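Local coordinates for protein EreC (Klebsiella pneumoniae, PDB 6XCQ) that is an erythromycin esterase that probably confers macrolide resistance by hydrolysing the ester bond of the macrolactone ring, at residues D165-L170 with E187-L192. The protein carries 1 engineered substitution. Residues are numbered along the deposited sequence; the frame is centred on the assembly and turned at random. Where two conformers were deposited one is given.
Sequences DDLAQL and ELTHLL
Leu188 begins the approach on helix 182-191: its CB lies 4.0 Å from CD2 of Leu167, the residue of 165-170 that makes all three contacts with 187-192. The two leucine side chains cross at about a right angle, with the CD2 methyl against the base of Leu188, whose side chain also packs on Leu225 of helix 212-231. Thr189 follows, with its CA 6.2 Å from that of Leu167, the closest CA-CA pair between the two segments. Its OG1 is 4.0 Å from Leu167 CB; with OG1 set beside its own backbone N (chi1 -50°), the hydroxyl bonds to the carbonyl O of Val185, one turn back. Leu192, the first residue to depart from helical torsions, comes last: its CD1 meets Leu167 CD1 at 3.8 Å, again with the side chains nearly perpendicular. The two methyls of Leu167 therefore diverge, one to Leu188 and the other to Leu192. Helix 244-267 touches both segments, Ile255 at Leu167 and Leu259 at Leu192. In this helical hairpin the contact is almost wholly apolar, and because the threonine hydroxyl is satisfied within its own helix, cohesion between the segments rests on dispersion and the burial of leucine surface.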
loop_
_atom_site.group_PDB
_atom_site.type_symbol
_atom_site.label_atom_id
_atom_site.label_comp_id
_atom_site.label_asym_id
_atom_site.label_seq_id
_atom_site.Cartn_x
_atom_site.Cartn_y
_atom_site.Cartn_z
ATOM N N ASP A 165 7.756 12.912 11.224
ATOM C CA ASP A 165 8.904 12.689 10.342
ATOM C C ASP A 165 8.868 13.651 9.160
ATOM O O ASP A 165 9.891 14.231 8.785
ATOM C CB ASP A 165 8.934 11.249 9.803
ATOM C CG ASP A 165 9.354 10.198 10.838
ATOM O OD1 ASP A 165 9.878 10.530 11.925
ATOM O OD2 ASP A 165 9.142 9.006 10.531
ATOM N N ASP A 166 7.695 13.813 8.543
ATOM C CA ASP A 166 7.621 14.659 7.358
ATOM C C ASP A 166 7.968 16.100 7.706
ATOM O O ASP A 166 8.736 16.750 6.992
ATOM C CB ASP A 166 6.232 14.584 6.733
ATOM C CG ASP A 166 5.991 13.271 5.990
ATOM O OD1 ASP A 166 6.860 12.860 5.184
ATOM O OD2 ASP A 166 4.921 12.664 6.203
ATOM N N LEU A 167 7.400 16.609 8.799
ATOM C CA LEU A 167 7.643 17.990 9.198
ATOM C C LEU A 167 9.094 18.205 9.587
ATOM O O LEU A 167 9.661 19.275 9.332
ATOM C CB LEU A 167 6.740 18.367 10.365
ATOM C CG LEU A 167 5.258 18.576 10.078
ATOM C CD1 LEU A 167 4.456 18.150 11.297
ATOM C CD2 LEU A 167 4.975 20.031 9.707
ATOM N N ALA A 168 9.703 17.209 10.227
ATOM C CA ALA A 168 11.085 17.354 10.665
ATOM C C ALA A 168 12.034 17.397 9.478
ATOM O O ALA A 168 12.991 18.177 9.473
ATOM C CB ALA A 168 11.464 16.213 11.613
ATOM N N GLN A 169 11.801 16.547 8.475
ATOM C CA GLN A 169 12.613 16.615 7.269
ATOM C C GLN A 169 12.363 17.920 6.531
ATOM O O GLN A 169 13.310 18.572 6.074
ATOM C CB GLN A 169 12.329 15.419 6.353
ATOM C CG GLN A 169 13.250 15.378 5.150
ATOM C CD GLN A 169 12.758 14.466 4.041
ATOM O OE1 GLN A 169 12.764 14.838 2.868
ATOM N NE2 GLN A 169 12.336 13.265 4.405
ATOM N N LEU A 170 11.095 18.323 6.423
ATOM C CA LEU A 170 10.782 19.611 5.801
ATOM C C LEU A 170 11.530 20.754 6.487
ATOM O O LEU A 170 12.098 21.633 5.820
ATOM C CB LEU A 170 9.267 19.846 5.846
ATOM C CG LEU A 170 8.721 21.170 5.281
ATOM C CD1 LEU A 170 9.072 21.303 3.805
ATOM C CD2 LEU A 170 7.205 21.240 5.488
ATOM N N GLU A 187 6.215 26.421 13.780
ATOM C CA GLU A 187 4.892 26.563 14.373
ATOM C C GLU A 187 4.026 25.348 14.050
ATOM O O GLU A 187 3.359 24.795 14.933
ATOM C CB GLU A 187 4.244 27.854 13.872
ATOM C CG GLU A 187 2.871 28.145 14.448
ATOM C CD GLU A 187 2.684 29.608 14.814
ATOM N N LEU A 188 4.061 24.893 12.793
ATOM C CA LEU A 188 3.275 23.728 12.391
ATOM C C LEU A 188 3.698 22.484 13.154
ATOM O O LEU A 188 2.853 21.687 13.581
ATOM C CB LEU A 188 3.430 23.494 10.892
ATOM C CG LEU A 188 2.509 24.328 10.024
ATOM C CD1 LEU A 188 2.859 24.073 8.569
ATOM C CD2 LEU A 188 1.057 23.950 10.320
ATOM N N THR A 189 5.004 22.290 13.316
ATOM C CA THR A 189 5.504 21.155 14.078
ATOM C C THR A 189 4.926 21.139 15.485
ATOM O O THR A 189 4.471 20.095 15.972
ATOM C CB THR A 189 7.024 21.209 14.128
ATOM O OG1 THR A 189 7.527 21.400 12.796
ATOM C CG2 THR A 189 7.578 19.928 14.722
ATOM N N HIS A 190 4.952 22.290 16.160
ATOM C CA HIS A 190 4.390 22.366 17.501
ATOM C C HIS A 190 2.887 22.144 17.475
ATOM O O HIS A 190 2.354 21.397 18.302
ATOM C CB HIS A 190 4.723 23.715 18.137
ATOM C CG HIS A 190 6.148 23.832 18.574
ATOM N ND1 HIS A 190 7.069 24.619 17.915
ATOM C CD2 HIS A 190 6.819 23.244 19.593
ATOM C CE1 HIS A 190 8.241 24.520 18.515
ATOM N NE2 HIS A 190 8.116 23.693 19.536
ATOM N N LEU A 191 2.193 22.773 16.520
ATOM C CA LEU A 191 0.746 22.630 16.439
ATOM C C LEU A 191 0.323 21.172 16.325
ATOM O O LEU A 191 -0.762 20.805 16.790
ATOM C CB LEU A 191 0.207 23.419 15.251
ATOM C CG LEU A 191 -0.526 24.720 15.541
ATOM C CD1 LEU A 191 -0.660 25.512 14.259
ATOM C CD2 LEU A 191 -1.891 24.401 16.121
ATOM N N LEU A 192 1.165 20.324 15.733
ATOM C CA LEU A 192 0.792 18.942 15.440
ATOM C C LEU A 192 1.573 17.927 16.267
ATOM O O LEU A 192 1.607 16.743 15.911
ATOM C CB LEU A 192 0.985 18.654 13.954
ATOM C CG LEU A 192 0.221 19.552 12.994
ATOM C CD1 LEU A 192 0.879 19.465 11.629
ATOM C CD2 LEU A 192 -1.221 19.121 12.921
#